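Local coordinates for protein lactaldehyde dehydrogenase (Methanocaldococcus jannaschii, PDB 3PQA) that oxidises lactaldehyde to lactate with NAD as the preferred cofactor, a step in the biosynthesis of coenzyme F420, and works as a homotetramer, at residues H149-N159 with E445-S455. Sequence-based numbering, arbitrary orientation.
Sequences HKIAPAIATGN and EGVKYAMEEMS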
loop_
_atom_site.group_PDB
_atom_site.type_symbol
_atom_site.label_atom_id
_atom_site.label_comp_id
_atom_site.label_asym_id
_atom_site.label_seq_id
_atom_site.Cartn_x
_atom_site.Cartn_y
_atom_site.Cartn_z
ATOM N N HIS B 149 3.697 -3.986 -23.137
ATOM C CA HIS B 149 3.853 -3.121 -21.955
ATOM C C HIS B 149 3.081 -1.813 -22.042
ATOM O O HIS B 149 2.952 -1.120 -21.032
ATOM C CB HIS B 149 5.330 -2.860 -21.659
ATOM C CG HIS B 149 5.939 -3.888 -20.761
ATOM N ND1 HIS B 149 5.589 -4.007 -19.436
ATOM C CD2 HIS B 149 6.858 -4.851 -21.002
ATOM C CE1 HIS B 149 6.282 -4.995 -18.893
ATOM N NE2 HIS B 149 7.062 -5.520 -19.819
ATOM N N LYS B 150 2.578 -1.464 -23.232
ATOM C CA LYS B 150 1.704 -0.302 -23.372
ATOM C C LYS B 150 0.240 -0.693 -23.586
ATOM O O LYS B 150 -0.660 -0.117 -22.967
ATOM C CB LYS B 150 2.162 0.598 -24.521
ATOM C CG LYS B 150 3.588 1.132 -24.366
ATOM C CD LYS B 150 3.920 2.172 -25.431
ATOM C CE LYS B 150 5.439 2.462 -25.471
ATOM N NZ LYS B 150 5.930 3.061 -24.187
ATOM N N ILE B 151 0.006 -1.640 -24.499
ATOM C CA ILE B 151 -1.342 -2.139 -24.791
ATOM C C ILE B 151 -2.030 -2.794 -23.592
ATOM O O ILE B 151 -3.189 -2.469 -23.298
ATOM C CB ILE B 151 -1.343 -3.112 -26.004
ATOM C CG1 ILE B 151 -0.827 -2.381 -27.251
ATOM C CG2 ILE B 151 -2.755 -3.688 -26.260
ATOM C CD1 ILE B 151 -0.519 -3.316 -28.418
ATOM N N ALA B 152 -1.339 -3.725 -22.933
ATOM C CA ALA B 152 -1.951 -4.463 -21.826
ATOM C C ALA B 152 -2.444 -3.523 -20.691
ATOM O O ALA B 152 -3.633 -3.574 -20.316
ATOM C CB ALA B 152 -1.008 -5.542 -21.304
ATOM N N PRO B 153 -1.565 -2.636 -20.168
ATOM C CA PRO B 153 -2.084 -1.675 -19.166
ATOM C C PRO B 153 -3.156 -0.705 -19.684
ATOM O O PRO B 153 -4.056 -0.337 -18.925
ATOM C CB PRO B 153 -0.842 -0.914 -18.695
ATOM C CG PRO B 153 0.195 -1.143 -19.738
ATOM C CD PRO B 153 -0.122 -2.436 -20.437
ATOM N N ALA B 154 -3.070 -0.290 -20.956
ATOM C CA ALA B 154 -4.093 0.581 -21.543
ATOM C C ALA B 154 -5.477 -0.059 -21.567
ATOM O O ALA B 154 -6.468 0.575 -21.185
ATOM C CB ALA B 154 -3.681 1.027 -22.950
ATOM N N ILE B 155 -5.549 -1.312 -22.022
ATOM C CA ILE B 155 -6.801 -2.071 -22.011
ATOM C C ILE B 155 -7.305 -2.250 -20.565
ATOM O O ILE B 155 -8.478 -2.009 -20.252
ATOM C CB ILE B 155 -6.657 -3.443 -22.722
ATOM C CG1 ILE B 155 -6.413 -3.254 -24.228
ATOM C CG2 ILE B 155 -7.906 -4.326 -22.501
ATOM C CD1 ILE B 155 -6.107 -4.557 -24.948
ATOM N N ALA B 156 -6.385 -2.631 -19.683
ATOM C CA ALA B 156 -6.723 -2.842 -18.275
ATOM C C ALA B 156 -7.370 -1.633 -17.600
ATOM O O ALA B 156 -8.196 -1.807 -16.688
ATOM C CB ALA B 156 -5.484 -3.273 -17.503
ATOM N N THR B 157 -6.978 -0.433 -18.031
ATOM C CA THR B 157 -7.442 0.823 -17.424
ATOM C C THR B 157 -8.567 1.512 -18.225
ATOM O O THR B 157 -8.942 2.645 -17.920
ATOM C CB THR B 157 -6.250 1.788 -17.155
ATOM O OG1 THR B 157 -5.460 1.937 -18.347
ATOM C CG2 THR B 157 -5.373 1.241 -16.044
ATOM N N GLY B 158 -9.100 0.832 -19.245
ATOM C CA GLY B 158 -10.299 1.319 -19.960
ATOM C C GLY B 158 -10.075 2.404 -20.999
ATOM O O GLY B 158 -10.984 3.177 -21.293
ATOM N N ASN B 159 -8.874 2.430 -21.568
ATOM C CA ASN B 159 -8.490 3.389 -22.589
ATOM C C ASN B 159 -8.686 2.859 -23.993
ATOM O O ASN B 159 -8.503 1.681 -24.243
ATOM C CB ASN B 159 -7.020 3.750 -22.445
ATOM C CG ASN B 159 -6.725 4.451 -21.154
ATOM O OD1 ASN B 159 -7.065 5.617 -20.985
ATOM N ND2 ASN B 159 -6.082 3.753 -20.233
ATOM N N GLU B 445 7.373 2.095 -16.417
ATOM C CA GLU B 445 6.641 0.971 -16.975
ATOM C C GLU B 445 6.794 -0.292 -16.106
ATOM O O GLU B 445 7.367 -0.250 -15.008
ATOM C CB GLU B 445 7.001 0.738 -18.458
ATOM C CG GLU B 445 6.452 1.823 -19.395
ATOM C CD GLU B 445 6.423 1.412 -20.880
ATOM O OE1 GLU B 445 6.975 0.354 -21.257
ATOM O OE2 GLU B 445 5.872 2.183 -21.686
ATOM N N GLY B 446 6.265 -1.410 -16.585
ATOM C CA GLY B 446 5.867 -2.483 -15.659
ATOM C C GLY B 446 4.364 -2.276 -15.534
ATOM O O GLY B 446 3.919 -1.169 -15.239
ATOM N N VAL B 447 3.591 -3.337 -15.767
ATOM C CA VAL B 447 2.119 -3.255 -15.900
ATOM C C VAL B 447 1.447 -2.412 -14.822
ATOM O O VAL B 447 0.689 -1.481 -15.129
ATOM C CB VAL B 447 1.496 -4.679 -16.049
ATOM C CG1 VAL B 447 -0.014 -4.685 -15.851
ATOM C CG2 VAL B 447 1.872 -5.240 -17.437
ATOM N N LYS B 448 1.762 -2.686 -13.559
ATOM C CA LYS B 448 1.094 -2.007 -12.451
ATOM C C LYS B 448 1.365 -0.497 -12.490
ATOM O O LYS B 448 0.468 0.316 -12.231
ATOM C CB LYS B 448 1.568 -2.607 -11.125
ATOM C CG LYS B 448 0.826 -2.083 -9.915
ATOM C CD LYS B 448 1.489 -2.561 -8.640
ATOM C CE LYS B 448 0.673 -2.069 -7.439
ATOM N NZ LYS B 448 1.253 -2.450 -6.130
ATOM N N TYR B 449 2.597 -0.152 -12.857
ATOM C CA TYR B 449 3.049 1.233 -12.882
ATOM C C TYR B 449 2.498 1.966 -14.091
ATOM O O TYR B 449 2.068 3.106 -13.959
ATOM C CB TYR B 449 4.587 1.280 -12.829
ATOM C CG TYR B 449 5.051 0.464 -11.634
ATOM C CD1 TYR B 449 5.018 1.008 -10.359
ATOM C CD2 TYR B 449 5.432 -0.879 -11.779
ATOM C CE1 TYR B 449 5.398 0.245 -9.247
ATOM C CE2 TYR B 449 5.811 -1.645 -10.672
ATOM C CZ TYR B 449 5.785 -1.068 -9.423
ATOM O OH TYR B 449 6.134 -1.826 -8.333
ATOM N N ALA B 450 2.476 1.294 -15.247
ATOM C CA ALA B 450 1.896 1.894 -16.455
ATOM C C ALA B 450 0.395 2.141 -16.266
ATOM O O ALA B 450 -0.135 3.163 -16.728
ATOM C CB ALA B 450 2.141 1.004 -17.659
ATOM N N MET B 451 -0.289 1.227 -15.577
ATOM C CA MET B 451 -1.722 1.389 -15.321
ATOM C C MET B 451 -1.977 2.690 -14.554
ATOM O O MET B 451 -2.905 3.453 -14.879
ATOM C CB MET B 451 -2.311 0.185 -14.578
ATOM C CG MET B 451 -2.470 -1.074 -15.433
ATOM S SD MET B 451 -2.984 -2.557 -14.477
ATOM C CE MET B 451 -4.658 -2.101 -13.888
ATOM N N GLU B 452 -1.125 2.962 -13.567
ATOM C CA GLU B 452 -1.236 4.209 -12.827
ATOM C C GLU B 452 -1.026 5.458 -13.701
ATOM O O GLU B 452 -1.744 6.451 -13.524
ATOM C CB GLU B 452 -0.315 4.223 -11.597
ATOM C CG GLU B 452 -0.489 5.460 -10.702
ATOM C CD GLU B 452 -1.867 5.545 -10.030
ATOM O OE1 GLU B 452 -2.630 4.550 -10.059
ATOM O OE2 GLU B 452 -2.207 6.609 -9.460
ATOM N N GLU B 453 -0.064 5.403 -14.624
ATOM C CA GLU B 453 0.217 6.505 -15.572
ATOM C C GLU B 453 -0.951 6.674 -16.540
ATOM O O GLU B 453 -1.265 7.782 -16.935
ATOM C CB GLU B 453 1.484 6.235 -16.395
ATOM C CG GLU B 453 2.725 5.835 -15.587
ATOM C CD GLU B 453 3.523 6.999 -15.040
ATOM O OE1 GLU B 453 3.124 8.166 -15.266
ATOM O OE2 GLU B 453 4.558 6.721 -14.366
ATOM N N MET B 454 -1.581 5.562 -16.907
ATOM C CA MET B 454 -2.641 5.538 -17.917
ATOM C C MET B 454 -4.053 5.747 -17.346
ATOM O O MET B 454 -5.053 5.573 -18.040
ATOM C CB MET B 454 -2.551 4.240 -18.746
ATOM C CG MET B 454 -1.288 4.171 -19.645
ATOM S SD MET B 454 -1.146 2.623 -20.573
ATOM C CE MET B 454 0.340 2.960 -21.568
ATOM N N SER B 455 -4.126 6.112 -16.071
ATOM C CA SER B 455 -5.399 6.465 -15.490
ATOM C C SER B 455 -5.290 7.774 -14.717
ATOM O O SER B 455 -4.176 8.252 -14.434
ATOM C CB SER B 455 -5.957 5.298 -14.652
ATOM O OG SER B 455 -5.076 4.882 -13.650
HETATM O O HOH W 1 4.144 -1.759 -18.560
HETATM O O HOH W 2 7.066 0.004 -23.880
#
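Pro153 lies against Ala450, Met451 and Met454 where the two helices come nearest, their axes 8.5 Å apart and crossing at -58°. The proline ring sets CG 3.6 Å from Ala450 CB, while its CB meets Met451 CG. The two methionines part around it. Met451, bent at chi3 (65°), turns its CE back to Ala156 CB, 3.9 Å away; Met454, extended beyond CG, crosses Pro153 at a slant, bringing SD against Ala154 and CE within 3.5 Å of Lys150 O. Thr157 closes this packed end, its CG2 on Met451 and its OG1 donating to Pro153 O. Where helix 145-156 ends in a Schellman motif with Gly158 as C', Asn159 ND2 gives Met454 O a fairly straight bond of 3.0 Å (158°), the acceptor close to the amide plane; Asn159 OD1 takes Gly132 N of strand 122-138. The pair belongs to the NAD-binding domain of the aldehyde dehydrogenase fold, helix 447-453 leading into strand 455-463, which pairs antiparallel with strand 122-138. Toward the other end the packing gives way to charge and water. Lys150 brings NZ to the syn side of Glu445 OE2 in a 2.7 Å salt bridge, and Thr220 and Ser218 also bond this ammonium. Water 2 donates to Glu445 OE1, and water 1 sits in plane at the edge of the His149 ring, 2.8 Å from ND1, linking it to His149 O and, weakly, to Gly446 N. With an alanine in place of Glu445, the buried Lys150 ammonium would probably lose its carboxylate mate and water 2 the acceptor it donates to. The side chain of Glu445 is about 4 Å from that of Glu241, an active-site residue by similarity, whose OE2 accepts a weak bond from Glu445 N.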